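Side-chain contacts in probable uracil-DNA glycosylase (Acanthamoeba polyphaga mimivirus, PDB 5X55), which is a mimivirus member of the uracil-DNA glycosylase superfamily, with a four-stranded parallel sheet packed among helices: residues N124-L129 and E133-F138; E142-F147 and T276-D281; A244-Q249 and D349-I354. All blocks are in the same frame, centred on the assembly; numbering follows the deposited sequence.

Going along the chain from the N terminus, contact 1 comes first and closes a very short loop: three residues separate 124-129 from 133-138, where helix 135-142 gets under way. The next segment, 142-147, leads into helix 146-159 and opens contact 2, which closes 128 residues later on helix 273-286. Contact 3 opens inside that long loop, on helix 244-248, and closes beyond it on helix 350-360, so contacts 2 and 3 cross along the chain; in space they lie on opposite sides of its centre. Contacts 1 and 2 touch: Phe138 packs on Phe147, while Trp134 and Phe137 reach Leu279. Contact 3 stands apart, about 10 Å from contact 1 at the nearest atoms.

Contact 1: residues N124-L129 and E133-F138; sequences NLKLLL and EWFDFF
Lys126 faces Phe138 and Leu129 faces Trp134, with CA atoms 7.4 and 7.8 Å apart, so the two segments run past each other in opposite senses. Leu129 fills the middle. Its CG lies anti to the backbone N (chi1 -175°), which sends the side chain across the gap toward the helix. The CD2 branch does most of the touching: Leu129 CD2 lies 3.4 Å from Phe138 CD2, and it also rests on Trp134 CB and Phe135 CD1. Leu129 CD1 comes near Trp134 CB as well. Lys126 crosses Phe135 at about a right angle and lays the end of its bent chain over one face of the ring. Lys126 CE sits 3.4 Å from Phe135 CE1, and Lys126 NZ stands 4.1 Å from the centroid of the Phe135 ring, only 12° off the normal, a cation-pi contact. The same ring receives the backbone O of Leu129 at its edge, in plane, with Leu129 O 3.4 Å from Phe135 CE1.

This is a loop with a 3-10 turn at 126-128 folding back on helix 135-142, which follows a few residues later. The Phe138 ring is wedged against the turn: Leu125 CB meets it at the edge, 3.9 Å from Phe138 CZ, while Lys126 CB comes near its CE1. Beyond the pair, Leu125 reaches Leu150 and Leu154 of helix 146-159. The indole of Trp134 leads away from the loop, its NE1 hydrogen-bonded to Leu178 O and its ring against Leu279 and Leu283 of helix 273-286.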
loop_
_atom_site.group_PDB
_atom_site.type_symbol
_atom_site.label_atom_id
_atom_site.label_comp_id
_atom_site.label_asym_id
_atom_site.label_seq_id
_atom_site.Cartn_x
_atom_site.Cartn_y
_atom_site.Cartn_z
ATOM N N ASN A 124 -3.224 14.183 -14.933
ATOM C CA ASN A 124 -2.236 15.042 -14.294
ATOM C C ASN A 124 -2.072 14.527 -12.868
ATOM O O ASN A 124 -2.786 14.955 -11.956
ATOM C CB ASN A 124 -2.698 16.488 -14.344
ATOM C CG ASN A 124 -1.662 17.456 -13.849
ATOM O OD1 ASN A 124 -0.778 17.102 -13.070
ATOM N ND2 ASN A 124 -1.789 18.707 -14.265
ATOM N N LEU A 125 -1.111 13.625 -12.677
ATOM C CA LEU A 125 -0.953 12.956 -11.383
ATOM C C LEU A 125 -0.567 13.925 -10.269
ATOM O O LEU A 125 -0.974 13.721 -9.113
ATOM C CB LEU A 125 0.090 11.842 -11.489
ATOM C CG LEU A 125 -0.233 10.643 -12.383
ATOM C CD1 LEU A 125 0.948 9.647 -12.462
ATOM C CD2 LEU A 125 -1.481 9.944 -11.920
ATOM N N LYS A 126 0.201 14.976 -10.588
ATOM C CA LYS A 126 0.620 15.944 -9.568
ATOM C C LYS A 126 -0.573 16.561 -8.833
ATOM O O LYS A 126 -0.512 16.784 -7.617
ATOM C CB LYS A 126 1.484 17.030 -10.210
ATOM C CG LYS A 126 1.680 18.274 -9.350
ATOM C CD LYS A 126 2.600 18.040 -8.159
ATOM C CE LYS A 126 2.182 18.900 -6.954
ATOM N NZ LYS A 126 2.109 20.377 -7.231
ATOM N N LEU A 127 -1.680 16.810 -9.540
ATOM C CA LEU A 127 -2.883 17.374 -8.933
ATOM C C LEU A 127 -3.570 16.429 -7.962
ATOM O O LEU A 127 -4.462 16.865 -7.232
ATOM C CB LEU A 127 -3.889 17.779 -10.006
ATOM C CG LEU A 127 -3.409 18.837 -10.989
ATOM C CD1 LEU A 127 -4.550 19.189 -11.929
ATOM C CD2 LEU A 127 -2.930 20.056 -10.223
ATOM N N LEU A 128 -3.187 15.158 -7.941
ATOM C CA LEU A 128 -3.737 14.181 -7.018
ATOM C C LEU A 128 -2.927 14.067 -5.732
ATOM O O LEU A 128 -3.271 13.262 -4.859
ATOM C CB LEU A 128 -3.822 12.824 -7.720
ATOM C CG LEU A 128 -4.609 12.949 -9.022
ATOM C CD1 LEU A 128 -4.649 11.625 -9.743
ATOM C CD2 LEU A 128 -6.017 13.477 -8.727
ATOM N N LEU A 129 -1.882 14.865 -5.587
ATOM C CA LEU A 129 -1.002 14.835 -4.424
ATOM C C LEU A 129 -1.218 16.109 -3.607
ATOM O O LEU A 129 -0.722 17.175 -3.972
ATOM C CB LEU A 129 0.439 14.700 -4.891
ATOM C CG LEU A 129 1.486 14.529 -3.806
ATOM C CD1 LEU A 129 1.262 13.219 -3.061
ATOM C CD2 LEU A 129 2.835 14.583 -4.483
ATOM N N GLU A 133 4.826 17.973 1.670
ATOM C CA GLU A 133 6.087 17.297 1.979
ATOM C C GLU A 133 6.509 16.266 0.928
ATOM O O GLU A 133 7.646 15.789 0.989
ATOM C CB GLU A 133 6.006 16.605 3.346
ATOM C CG GLU A 133 5.738 17.540 4.540
ATOM C CD GLU A 133 4.259 17.864 4.753
ATOM O OE1 GLU A 133 3.496 17.881 3.768
ATOM O OE2 GLU A 133 3.855 18.099 5.919
ATOM N N TRP A 134 5.639 15.901 -0.021
ATOM C CA TRP A 134 6.008 14.970 -1.077
ATOM C C TRP A 134 6.399 15.666 -2.374
ATOM O O TRP A 134 6.879 14.993 -3.297
ATOM C CB TRP A 134 4.860 13.988 -1.359
ATOM C CG TRP A 134 4.683 12.906 -0.309
ATOM C CD1 TRP A 134 3.755 12.875 0.695
ATOM C CD2 TRP A 134 5.452 11.691 -0.182
ATOM N NE1 TRP A 134 3.900 11.720 1.441
ATOM C CE2 TRP A 134 4.935 10.981 0.923
ATOM C CE3 TRP A 134 6.528 11.145 -0.888
ATOM C CZ2 TRP A 134 5.464 9.757 1.339
ATOM C CZ3 TRP A 134 7.049 9.907 -0.479
ATOM C CH2 TRP A 134 6.517 9.232 0.622
ATOM N N PHE A 135 6.219 16.993 -2.464
ATOM C CA PHE A 135 6.446 17.677 -3.737
ATOM C C PHE A 135 7.887 17.498 -4.206
ATOM O O PHE A 135 8.136 17.294 -5.401
ATOM C CB PHE A 135 6.076 19.163 -3.623
ATOM C CG PHE A 135 4.572 19.425 -3.497
ATOM C CD1 PHE A 135 3.645 18.393 -3.652
ATOM C CD2 PHE A 135 4.090 20.712 -3.230
ATOM C CE1 PHE A 135 2.268 18.632 -3.529
ATOM C CE2 PHE A 135 2.714 20.965 -3.107
ATOM C CZ PHE A 135 1.800 19.926 -3.255
ATOM N N ASP A 136 8.843 17.507 -3.274
ATOM C CA ASP A 136 10.235 17.281 -3.648
ATOM C C ASP A 136 10.399 15.923 -4.309
ATOM O O ASP A 136 10.953 15.822 -5.413
ATOM C CB ASP A 136 11.149 17.421 -2.426
ATOM C CG ASP A 136 11.416 18.890 -2.068
ATOM O OD1 ASP A 136 10.596 19.755 -2.458
ATOM O OD2 ASP A 136 12.437 19.189 -1.406
ATOM N N PHE A 137 9.870 14.867 -3.680
ATOM C CA PHE A 137 9.926 13.569 -4.335
ATOM C C PHE A 137 9.258 13.643 -5.695
ATOM O O PHE A 137 9.816 13.177 -6.698
ATOM C CB PHE A 137 9.273 12.488 -3.473
ATOM C CG PHE A 137 8.911 11.253 -4.240
ATOM C CD1 PHE A 137 9.893 10.355 -4.644
ATOM C CD2 PHE A 137 7.599 10.994 -4.573
ATOM C CE1 PHE A 137 9.574 9.222 -5.351
ATOM C CE2 PHE A 137 7.269 9.868 -5.288
ATOM C CZ PHE A 137 8.266 8.970 -5.682
ATOM N N PHE A 138 8.098 14.297 -5.764
ATOM C CA PHE A 138 7.388 14.322 -7.030
ATOM C C PHE A 138 8.168 15.117 -8.070
ATOM O O PHE A 138 8.201 14.736 -9.246
ATOM C CB PHE A 138 5.973 14.869 -6.834
ATOM C CG PHE A 138 4.974 14.200 -7.707
ATOM C CD1 PHE A 138 4.797 14.606 -9.019
ATOM C CD2 PHE A 138 4.249 13.121 -7.238
ATOM C CE1 PHE A 138 3.889 13.964 -9.836
ATOM C CE2 PHE A 138 3.345 12.476 -8.039
ATOM C CZ PHE A 138 3.163 12.892 -9.342
#

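Contact 2: residues E142-F147 and T276-D281; sequences ESKTYF and TADLID
Lys144 and Tyr146 both reach for one carboxylate, that of Asp278 on helix 273-286, and both end on the same oxygen, OD2. Take the lysine from its root. CB points at the helix, and with CG anti to the carbonyl carbon (chi1 -53°) the chain sets out beside its own backbone N. Lys144 CG already comes within 3.8 Å of Asp278 OD2. From there the chain bends at chi2, chi3 and again at chi4, which curls it round to the carboxylate. Lys144 CE then lies 3.4 Å from Asp278 OD2, with OD1 a little farther off. At the tip, Lys144 NZ makes the salt bridge, 2.8 Å to Asp278 OD2, which offers its syn lone pair, on the side of OD1.

Tyr146 takes the remaining side of that oxygen. Tyr146 OH donates to Asp278 OD2 over 2.7 Å, meeting it on the anti side, 20° out of the carboxylate plane. OD2 lies in the plane of the tyrosine ring, at its edge, with Tyr146 CE2 3.2 Å from Asp278 OD2; Lys144 NZ sits at that ring's edge as well. The ring and the carboxylate are turned 37° against each other. Two donors on one oxygen of the buried Asp278 should limit the rotation of the carboxylate and would be expected to steady its negative charge.

Tyr140 of helix 135-142 packs on Asp278, and Val141 of that helix on Tyr146. About one turn farther along, Asp281 has its own salt bridge, to Arg305. What joins segment 142-147, which leads into helix 146-159, to helix 273-286 of the glycosylase fold is thus a carboxylate shared by a lysine salt bridge and a tyrosine hydrogen bond.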
loop_
_atom_site.group_PDB
_atom_site.type_symbol
_atom_site.label_atom_id
_atom_site.label_comp_id
_atom_site.label_asym_id
_atom_site.label_seq_id
_atom_site.Cartn_x
_atom_site.Cartn_y
_atom_site.Cartn_z
ATOM N N GLU A 142 9.013 13.542 -11.867
ATOM C CA GLU A 142 8.598 14.097 -13.155
ATOM C C GLU A 142 9.781 14.377 -14.067
ATOM O O GLU A 142 9.590 14.482 -15.279
ATOM C CB GLU A 142 7.817 15.404 -12.993
ATOM C CG GLU A 142 6.795 15.492 -11.907
ATOM C CD GLU A 142 6.487 16.951 -11.550
ATOM O OE1 GLU A 142 7.177 17.837 -12.092
ATOM O OE2 GLU A 142 5.594 17.205 -10.722
ATOM N N SER A 143 10.989 14.514 -13.519
ATOM C CA SER A 143 12.161 14.741 -14.350
ATOM C C SER A 143 12.659 13.478 -15.040
ATOM O O SER A 143 13.534 13.581 -15.907
ATOM C CB SER A 143 13.292 15.329 -13.511
ATOM O OG SER A 143 13.938 14.296 -12.779
ATOM N N LYS A 144 12.142 12.302 -14.674
ATOM C CA LYS A 144 12.563 11.039 -15.277
ATOM C C LYS A 144 11.876 10.835 -16.621
ATOM O O LYS A 144 10.780 11.342 -16.857
ATOM C CB LYS A 144 12.231 9.863 -14.356
ATOM C CG LYS A 144 12.766 10.001 -12.947
ATOM C CD LYS A 144 14.267 9.829 -12.905
ATOM C CE LYS A 144 14.647 8.721 -11.916
ATOM N NZ LYS A 144 14.096 7.377 -12.298
ATOM N N THR A 145 12.511 10.059 -17.500
ATOM C CA THR A 145 11.924 9.898 -18.829
ATOM C C THR A 145 10.695 8.993 -18.805
ATOM O O THR A 145 9.816 9.146 -19.656
ATOM C CB THR A 145 12.960 9.375 -19.831
ATOM O OG1 THR A 145 13.335 8.029 -19.509
ATOM C CG2 THR A 145 14.202 10.264 -19.833
ATOM N N TYR A 146 10.586 8.073 -17.836
ATOM C CA TYR A 146 9.399 7.221 -17.802
ATOM C C TYR A 146 8.121 7.994 -17.437
ATOM O O TYR A 146 7.023 7.554 -17.791
ATOM C CB TYR A 146 9.612 6.036 -16.832
ATOM C CG TYR A 146 9.597 6.414 -15.352
ATOM C CD1 TYR A 146 8.398 6.707 -14.697
ATOM C CD2 TYR A 146 10.773 6.492 -14.621
ATOM C CE1 TYR A 146 8.373 7.075 -13.359
ATOM C CE2 TYR A 146 10.757 6.851 -13.275
ATOM C CZ TYR A 146 9.544 7.136 -12.654
ATOM O OH TYR A 146 9.512 7.502 -11.336
ATOM N N PHE A 147 8.228 9.133 -16.748
ATOM C CA PHE A 147 7.024 9.742 -16.176
ATOM C C PHE A 147 6.014 10.218 -17.219
ATOM O O PHE A 147 4.805 9.953 -17.047
ATOM C CB PHE A 147 7.413 10.873 -15.227
ATOM C CG PHE A 147 6.255 11.440 -14.482
ATOM C CD1 PHE A 147 5.819 10.849 -13.314
ATOM C CD2 PHE A 147 5.587 12.551 -14.956
ATOM C CE1 PHE A 147 4.754 11.363 -12.622
ATOM C CE2 PHE A 147 4.519 13.059 -14.275
ATOM C CZ PHE A 147 4.100 12.468 -13.106
ATOM N N THR A 276 7.192 3.205 -8.363
ATOM C CA THR A 276 7.333 2.557 -7.060
ATOM C C THR A 276 8.804 2.347 -6.698
ATOM O O THR A 276 9.193 2.526 -5.535
ATOM C CB THR A 276 6.560 1.234 -7.048
ATOM O OG1 THR A 276 5.173 1.490 -7.304
ATOM C CG2 THR A 276 6.687 0.544 -5.687
ATOM N N ALA A 277 9.648 2.011 -7.679
ATOM C CA ALA A 277 11.072 1.879 -7.383
ATOM C C ALA A 277 11.652 3.200 -6.902
ATOM O O ALA A 277 12.401 3.237 -5.919
ATOM C CB ALA A 277 11.829 1.374 -8.610
ATOM N N ASP A 278 11.294 4.307 -7.567
ATOM C CA ASP A 278 11.763 5.612 -7.110
ATOM C C ASP A 278 11.169 5.992 -5.753
ATOM O O ASP A 278 11.810 6.707 -4.979
ATOM C CB ASP A 278 11.437 6.682 -8.153
ATOM C CG ASP A 278 12.423 6.692 -9.312
ATOM O OD1 ASP A 278 13.551 6.179 -9.151
ATOM O OD2 ASP A 278 12.064 7.216 -10.387
ATOM N N LEU A 279 9.964 5.530 -5.439
ATOM C CA LEU A 279 9.395 5.813 -4.126
ATOM C C LEU A 279 10.168 5.087 -3.028
ATOM O O LEU A 279 10.556 5.695 -2.013
ATOM C CB LEU A 279 7.913 5.430 -4.130
ATOM C CG LEU A 279 7.087 5.523 -2.850
ATOM C CD1 LEU A 279 7.296 6.867 -2.142
ATOM C CD2 LEU A 279 5.602 5.275 -3.190
ATOM N N ILE A 280 10.438 3.789 -3.236
ATOM C CA ILE A 280 11.239 3.022 -2.277
ATOM C C ILE A 280 12.610 3.660 -2.112
ATOM O O ILE A 280 13.083 3.887 -0.987
ATOM C CB ILE A 280 11.382 1.548 -2.723
ATOM C CG1 ILE A 280 10.033 0.891 -3.086
ATOM C CG2 ILE A 280 12.161 0.739 -1.687
ATOM C CD1 ILE A 280 9.100 0.756 -1.972
ATOM N N ASP A 281 13.271 3.956 -3.238
ATOM C CA ASP A 281 14.627 4.502 -3.186
ATOM C C ASP A 281 14.643 5.858 -2.503
ATOM O O ASP A 281 15.561 6.163 -1.736
ATOM C CB ASP A 281 15.218 4.611 -4.597
ATOM C CG ASP A 281 15.406 3.247 -5.254
ATOM O OD1 ASP A 281 15.398 2.225 -4.521
ATOM O OD2 ASP A 281 15.539 3.187 -6.499
#

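Contact 3: residues A244-Q249 and D349-I354; sequences ASWILQ and DHFGKI
Trp246 and Phe351 meet ring to ring between two helices whose CA atoms, at these residues, stay 11.3 Å apart. With CG anti to the carbonyl carbon (chi1 -57°), Phe351 turns its ring into the gap. The touch is light: Trp246 CZ3 comes to 4.5 Å from Phe351 CE1. The six-membered ring of Trp246 and the Phe351 ring are tilted 52° to each other, with centroids 5.7 Å apart.

A third aromatic joins the pair: Trp368 packs edge-to-face with both rings, and its carbonyl O accepts a hydrogen bond from Trp246 NE1. Leu228 of helix 219-230 lies against both rings too, with Ile224 on Phe351.

Farther out, each helix has a bond of its own. Gln249 NE2 donates to Ser245 O at 2.9 Å, from well above the carbonyl plane, while Gln249 OE1 accepts from Phe367 N, the residue before Trp368. At the start of the other helix Asp349 is the N-cap; Asp349 OD1 accepts from Gly352 N at 2.9 Å, approached from above the carboxylate plane, and also from His233 NE2.

The result is a small buried aromatic cluster joining helix 244-248, the capped N-terminal end of helix 350-360 and the C-terminal tail, within the glycosylase fold.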
loop_
_atom_site.group_PDB
_atom_site.type_symbol
_atom_site.label_atom_id
_atom_site.label_comp_id
_atom_site.label_asym_id
_atom_site.label_seq_id
_atom_site.Cartn_x
_atom_site.Cartn_y
_atom_site.Cartn_z
ATOM N N ALA A 244 -7.548 3.173 8.518
ATOM C CA ALA A 244 -7.237 4.571 8.798
ATOM C C ALA A 244 -6.402 4.738 10.069
ATOM O O ALA A 244 -5.469 5.553 10.115
ATOM C CB ALA A 244 -8.547 5.348 8.900
ATOM N N SER A 245 -6.687 3.937 11.090
ATOM C CA SER A 245 -6.017 4.096 12.374
ATOM C C SER A 245 -4.523 3.806 12.269
ATOM O O SER A 245 -3.692 4.545 12.817
ATOM C CB SER A 245 -6.670 3.173 13.400
ATOM O OG SER A 245 -5.938 3.199 14.605
ATOM N N TRP A 246 -4.163 2.712 11.587
ATOM C CA TRP A 246 -2.758 2.352 11.452
ATOM C C TRP A 246 -2.016 3.361 10.599
ATOM O O TRP A 246 -0.861 3.703 10.888
ATOM C CB TRP A 246 -2.617 0.958 10.831
ATOM C CG TRP A 246 -3.267 -0.130 11.590
ATOM C CD1 TRP A 246 -3.849 -0.046 12.831
ATOM C CD2 TRP A 246 -3.422 -1.484 11.164
ATOM N NE1 TRP A 246 -4.349 -1.263 13.196
ATOM C CE2 TRP A 246 -4.104 -2.166 12.187
ATOM C CE3 TRP A 246 -3.047 -2.185 10.009
ATOM C CZ2 TRP A 246 -4.436 -3.513 12.088
ATOM C CZ3 TRP A 246 -3.364 -3.526 9.911
ATOM C CH2 TRP A 246 -4.058 -4.177 10.945
ATOM N N ILE A 247 -2.648 3.816 9.521
ATOM C CA ILE A 247 -1.963 4.688 8.580
ATOM C C ILE A 247 -1.717 6.043 9.208
ATOM O O ILE A 247 -0.633 6.620 9.054
ATOM C CB ILE A 247 -2.773 4.786 7.278
ATOM C CG1 ILE A 247 -2.862 3.403 6.622
ATOM C CG2 ILE A 247 -2.192 5.854 6.314
ATOM C CD1 ILE A 247 -3.986 3.319 5.626
ATOM N N LEU A 248 -2.699 6.555 9.964
ATOM C CA LEU A 248 -2.525 7.844 10.635
ATOM C C LEU A 248 -1.357 7.825 11.615
ATOM O O LEU A 248 -0.768 8.876 11.889
ATOM C CB LEU A 248 -3.810 8.229 11.354
ATOM C CG LEU A 248 -4.929 8.698 10.427
ATOM C CD1 LEU A 248 -6.305 8.419 11.031
ATOM C CD2 LEU A 248 -4.759 10.192 10.101
ATOM N N GLN A 249 -1.004 6.647 12.142
ATOM C CA GLN A 249 0.085 6.484 13.100
ATOM C C GLN A 249 1.409 6.116 12.440
ATOM O O GLN A 249 2.345 5.704 13.137
ATOM C CB GLN A 249 -0.275 5.424 14.147
ATOM C CG GLN A 249 -1.523 5.758 15.009
ATOM C CD GLN A 249 -1.903 4.614 15.929
ATOM O OE1 GLN A 249 -1.237 4.355 16.935
ATOM N NE2 GLN A 249 -2.950 3.888 15.559
ATOM N N ASP A 349 5.070 -13.230 14.445
ATOM C CA ASP A 349 4.448 -12.125 15.165
ATOM C C ASP A 349 4.910 -10.827 14.504
ATOM O O ASP A 349 5.765 -10.105 15.018
ATOM C CB ASP A 349 4.808 -12.191 16.638
ATOM C CG ASP A 349 4.135 -11.116 17.463
ATOM O OD1 ASP A 349 3.272 -10.383 16.945
ATOM O OD2 ASP A 349 4.452 -11.031 18.663
ATOM N N HIS A 350 4.318 -10.540 13.334
ATOM C CA HIS A 350 4.724 -9.372 12.548
ATOM C C HIS A 350 4.688 -8.095 13.377
ATOM O O HIS A 350 5.654 -7.321 13.399
ATOM C CB HIS A 350 3.822 -9.216 11.331
ATOM C CG HIS A 350 3.607 -10.492 10.586
ATOM N ND1 HIS A 350 4.444 -10.916 9.579
ATOM C CD2 HIS A 350 2.661 -11.451 10.721
ATOM C CE1 HIS A 350 4.025 -12.080 9.124
ATOM N NE2 HIS A 350 2.937 -12.420 9.791
ATOM N N PHE A 351 3.568 -7.863 14.062
ATOM C CA PHE A 351 3.355 -6.600 14.751
ATOM C C PHE A 351 4.098 -6.556 16.071
ATOM O O PHE A 351 4.513 -5.476 16.502
ATOM C CB PHE A 351 1.851 -6.377 14.914
ATOM C CG PHE A 351 1.131 -6.394 13.592
ATOM C CD1 PHE A 351 1.011 -5.232 12.840
ATOM C CD2 PHE A 351 0.639 -7.587 13.065
ATOM C CE1 PHE A 351 0.380 -5.251 11.593
ATOM C CE2 PHE A 351 -0.007 -7.613 11.828
ATOM C CZ PHE A 351 -0.121 -6.446 11.082
ATOM N N GLY A 352 4.287 -7.712 16.712
ATOM C CA GLY A 352 5.210 -7.778 17.830
ATOM C C GLY A 352 6.622 -7.403 17.421
ATOM O O GLY A 352 7.307 -6.664 18.128
ATOM N N LYS A 353 7.059 -7.871 16.251
ATOM C CA LYS A 353 8.389 -7.509 15.771
ATOM C C LYS A 353 8.489 -6.016 15.458
ATOM O O LYS A 353 9.505 -5.375 15.777
ATOM C CB LYS A 353 8.750 -8.360 14.550
ATOM C CG LYS A 353 8.759 -9.823 14.871
ATOM C CD LYS A 353 9.860 -10.591 14.175
ATOM C CE LYS A 353 9.559 -10.798 12.709
ATOM N NZ LYS A 353 10.504 -11.803 12.106
ATOM N N ILE A 354 7.449 -5.440 14.832
ATOM C CA ILE A 354 7.436 -3.992 14.615
ATOM C C ILE A 354 7.547 -3.253 15.944
ATOM O O ILE A 354 8.293 -2.273 16.081
ATOM C CB ILE A 354 6.166 -3.571 13.860
ATOM C CG1 ILE A 354 6.174 -4.113 12.433
ATOM C CG2 ILE A 354 6.017 -2.041 13.894
ATOM C CD1 ILE A 354 4.808 -4.074 11.756
#